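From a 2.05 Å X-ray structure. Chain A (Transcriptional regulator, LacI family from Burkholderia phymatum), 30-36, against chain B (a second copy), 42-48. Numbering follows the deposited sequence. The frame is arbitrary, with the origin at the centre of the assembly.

Chain A (30-36) TDLELRA
Chain B (42-48) VVATGCG

Residues 30-36 of chain A are helical, continuing a helix that begins earlier in the chain. Phi lies between -54° and -74°, psi between -32° and -54°. Backbone hydrogen bonds run from L34(A) N to T30(A) O (3.1 Å), R35(A) N to D31(A) O (2.8 Å) and A36(A) N to L32(A) O (3.0 Å).

Chain B enters as a strand through residues 42-44, with phi/psi of -106/127, -106/148 and -144/142. T45(B) remains extended at -133/174. G46(B) follows at -68/126, C47(B) at -131/157 and G48(B) at 93/-175. At the angles of G48(B) a CB would be jammed against the preceding carbonyl oxygen, so glycine suits the site.

Helix and strand axes cross at 90° and approach to 9.5 Å. In register, D31(A) CA lies 6.8 Å from A44(B) CA, and L32(A) CA lies 6.9 Å from C47(B) CA. The contact buries 271 Å², both sides summed.

D31(A) and R35(A), one helical turn apart, both direct CA-to-CB toward chain B. D31(A) has chi1 t (174°) and chi2 44°. R35(A) has chi1 t (-171°), chi2 p (76°), chi3 p (60°) and chi4 81°. Their side chains form a salt bridge, with R35(A) NH2 3.2 Å from D31(A) OD2. R35(A) NH2 also donates to D31(A) OD1 at 3.2 Å. The buried aspartate charge is thus paired within its own helix.

T45(B) offers its backbone to this pair. R35(A) NH2 donates to T45(B) O at 2.9 Å, with an angle of 158°. A weak bond joins R35(A) NH1 to the same T45(B) O at 3.4 Å. The carbonyl oxygen therefore sits at the guanidinium edge, where the N-H groups point. T45(B) N makes a weak hydrogen bond to D31(A) OD2 at 3.5 Å. The threonine has chi1 t (-174°), placing CG2 3.0 Å from D31(A) OD2, a tight contact. Its hydroxyl is satisfied elsewhere in the structure.

C47(B) points toward the helix with chi1 m (-60°). Its SG lies over one face of the R35(A) guanidinium, 3.6 Å from R35(A) NH1, and packs 3.4 Å from L32(A) CD1. The leucine starts sideways, but chi1 -139°, between wells, and chi2 p (43°) bring its end nearer. Small A44(B) fits beside the arginine, its CB 3.6 Å from R35(A) NH2.

Water 1 bridges the chains, accepting from C47(B) N at 2.9 Å and weakly from R35(A) NH1 at 3.2 Å.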

ATOM      1  N   THR A  30     -13.174   3.843  -5.978  1.00 17.32           N
ATOM      2  CA  THR A  30     -14.493   3.867  -5.360  1.00 18.20           C
ATOM      3  C   THR A  30     -14.727   5.270  -4.793  1.00 18.86           C
ATOM      4  O   THR A  30     -15.766   5.879  -5.039  1.00 20.60           O
ATOM      5  CB  THR A  30     -14.609   2.819  -4.225  1.00 20.16           C
ATOM      6  OG1 THR A  30     -14.282   1.519  -4.731  1.00 17.87           O
ATOM      7  CG2 THR A  30     -16.030   2.788  -3.673  1.00 20.29           C
ATOM      8  N   ASP A  31     -13.753   5.783  -4.048  1.00 20.46           N
ATOM      9  CA  ASP A  31     -13.842   7.120  -3.455  1.00 22.33           C
ATOM     10  C   ASP A  31     -14.082   8.164  -4.545  1.00 21.82           C
ATOM     11  O   ASP A  31     -14.921   9.051  -4.402  1.00 23.65           O
ATOM     12  CB  ASP A  31     -12.544   7.437  -2.689  1.00 24.47           C
ATOM     13  CG  ASP A  31     -12.499   8.871  -2.151  1.00 27.46           C
ATOM     14  OD1 ASP A  31     -13.513   9.341  -1.591  1.00 27.73           O
ATOM     15  OD2 ASP A  31     -11.435   9.527  -2.267  1.00 30.43           O
ATOM     16  N   LEU A  32     -13.346   8.018  -5.639  1.00 21.90           N
ATOM     17  CA  LEU A  32     -13.406   8.912  -6.790  1.00 22.85           C
ATOM     18  C   LEU A  32     -14.787   8.994  -7.440  1.00 21.71           C
ATOM     19  O   LEU A  32     -15.338  10.084  -7.618  1.00 20.37           O
ATOM     20  CB  LEU A  32     -12.372   8.449  -7.819  1.00 25.97           C
ATOM     21  CG  LEU A  32     -11.532   9.470  -8.582  1.00 29.40           C
ATOM     22  CD1 LEU A  32     -11.045  10.546  -7.628  1.00 30.49           C
ATOM     23  CD2 LEU A  32     -10.337   8.761  -9.243  1.00 30.29           C
ATOM     24  N   GLU A  33     -15.349   7.844  -7.798  1.00 20.17           N
ATOM     25  CA  GLU A  33     -16.654   7.832  -8.440  1.00 20.35           C
ATOM     26  C   GLU A  33     -17.750   8.358  -7.522  1.00 20.54           C
ATOM     27  O   GLU A  33     -18.714   8.976  -7.981  1.00 19.71           O
ATOM     28  CB  GLU A  33     -16.996   6.425  -8.924  1.00 19.84           C
ATOM     29  CG  GLU A  33     -16.108   5.931 -10.071  1.00 23.23           C
ATOM     30  CD  GLU A  33     -16.036   6.907 -11.259  1.00 24.05           C
ATOM     31  OE1 GLU A  33     -17.085   7.436 -11.684  1.00 25.36           O
ATOM     32  OE2 GLU A  33     -14.919   7.131 -11.780  1.00 24.33           O
ATOM     33  N   LEU A  34     -17.607   8.111  -6.225  1.00 19.05           N
ATOM     34  CA  LEU A  34     -18.594   8.583  -5.266  1.00 19.10           C
ATOM     35  C   LEU A  34     -18.464  10.085  -5.047  1.00 18.91           C
ATOM     36  O   LEU A  34     -19.466  10.781  -4.917  1.00 16.96           O
ATOM     37  CB  LEU A  34     -18.440   7.846  -3.937  1.00 18.97           C
ATOM     38  CG  LEU A  34     -19.100   6.474  -3.856  1.00 20.84           C
ATOM     39  CD1 LEU A  34     -18.675   5.790  -2.582  1.00 24.61           C
ATOM     40  CD2 LEU A  34     -20.609   6.638  -3.885  1.00 23.69           C
ATOM     41  N   ARG A  35     -17.232  10.583  -5.003  1.00 18.47           N
ATOM     42  CA  ARG A  35     -17.009  12.012  -4.811  1.00 19.55           C
ATOM     43  C   ARG A  35     -17.637  12.764  -5.984  1.00 20.60           C
ATOM     44  O   ARG A  35     -18.264  13.807  -5.801  1.00 19.24           O
ATOM     45  CB  ARG A  35     -15.518  12.327  -4.767  1.00 19.97           C
ATOM     46  CG  ARG A  35     -15.217  13.758  -4.359  1.00 20.42           C
ATOM     47  CD  ARG A  35     -15.403  13.918  -2.853  1.00 20.66           C
ATOM     48  NE  ARG A  35     -14.507  13.019  -2.128  1.00 22.60           N
ATOM     49  CZ  ARG A  35     -13.220  13.263  -1.896  1.00 21.54           C
ATOM     50  NH1 ARG A  35     -12.657  14.392  -2.317  1.00 18.31           N
ATOM     51  NH2 ARG A  35     -12.485  12.357  -1.264  1.00 20.11           N
ATOM     52  N   ALA A  36     -17.461  12.210  -7.181  1.00 20.17           N
ATOM     53  CA  ALA A  36     -17.998  12.797  -8.405  1.00 22.23           C
ATOM     54  C   ALA A  36     -19.504  13.050  -8.301  1.00 22.54           C
ATOM     55  O   ALA A  36     -20.026  13.986  -8.916  1.00 22.47           O
ATOM     56  CB  ALA A  36     -17.700  11.881  -9.592  1.00 22.02           C
TER
ATOM     57  N   VAL B  42     -15.757   6.865   7.400  1.00 16.97           N
ATOM     58  CA  VAL B  42     -15.914   7.327   6.039  1.00 17.23           C
ATOM     59  C   VAL B  42     -14.540   7.880   5.699  1.00 17.68           C
ATOM     60  O   VAL B  42     -14.002   8.702   6.443  1.00 18.11           O
ATOM     61  CB  VAL B  42     -16.952   8.455   5.931  1.00 18.29           C
ATOM     62  CG1 VAL B  42     -16.768   9.204   4.613  1.00 18.04           C
ATOM     63  CG2 VAL B  42     -18.352   7.868   6.003  1.00 19.51           C
ATOM     64  N   VAL B  43     -13.960   7.416   4.599  1.00 16.59           N
ATOM     65  CA  VAL B  43     -12.642   7.888   4.207  1.00 20.04           C
ATOM     66  C   VAL B  43     -12.722   8.828   3.019  1.00 20.71           C
ATOM     67  O   VAL B  43     -13.595   8.697   2.154  1.00 19.93           O
ATOM     68  CB  VAL B  43     -11.697   6.720   3.836  1.00 21.77           C
ATOM     69  CG1 VAL B  43     -10.294   7.258   3.531  1.00 24.92           C
ATOM     70  CG2 VAL B  43     -11.637   5.722   4.975  1.00 24.05           C
ATOM     71  N   ALA B  44     -11.799   9.780   2.992  1.00 21.32           N
ATOM     72  CA  ALA B  44     -11.730  10.742   1.913  1.00 21.94           C
ATOM     73  C   ALA B  44     -10.260  11.053   1.643  1.00 21.59           C
ATOM     74  O   ALA B  44      -9.455  11.117   2.571  1.00 21.39           O
ATOM     75  CB  ALA B  44     -12.472  12.002   2.299  1.00 22.12           C
ATOM     76  N   THR B  45      -9.911  11.212   0.373  1.00 21.93           N
ATOM     77  CA  THR B  45      -8.548  11.542  -0.007  1.00 22.65           C
ATOM     78  C   THR B  45      -8.601  12.677  -1.020  1.00 23.72           C
ATOM     79  O   THR B  45      -9.683  13.079  -1.448  1.00 22.25           O
ATOM     80  CB  THR B  45      -7.818  10.338  -0.622  1.00 25.16           C
ATOM     81  OG1 THR B  45      -6.442  10.688  -0.832  1.00 30.13           O
ATOM     82  CG2 THR B  45      -8.450   9.936  -1.958  1.00 24.02           C
ATOM     83  N   GLY B  46      -7.441  13.204  -1.395  1.00 22.82           N
ATOM     84  CA  GLY B  46      -7.420  14.300  -2.349  1.00 25.62           C
ATOM     85  C   GLY B  46      -7.855  13.923  -3.755  1.00 26.60           C
ATOM     86  O   GLY B  46      -7.295  12.998  -4.349  1.00 26.64           O
ATOM     87  N   CYS B  47      -8.839  14.658  -4.285  1.00 27.45           N
ATOM     88  CA  CYS B  47      -9.391  14.449  -5.630  1.00 29.95           C
ATOM     89  C   CYS B  47      -9.461  15.757  -6.433  1.00 30.23           C
ATOM     90  O   CYS B  47      -9.515  16.852  -5.862  1.00 29.18           O
ATOM     91  CB  CYS B  47     -10.827  13.894  -5.556  1.00 31.56           C
ATOM     92  SG  CYS B  47     -11.045  12.310  -4.731  1.00 36.76           S
ATOM     93  N   GLY B  48      -9.494  15.635  -7.760  1.00 30.70           N
ATOM     94  CA  GLY B  48      -9.602  16.813  -8.603  1.00 33.14           C
ATOM     95  C   GLY B  48      -8.309  17.423  -9.113  1.00 34.41           C
ATOM     96  O   GLY B  48      -7.220  16.887  -8.893  1.00 33.77           O
TER
HETATM   97  O   HOH W   1     -10.281  16.460  -2.538  1.00 24.87           O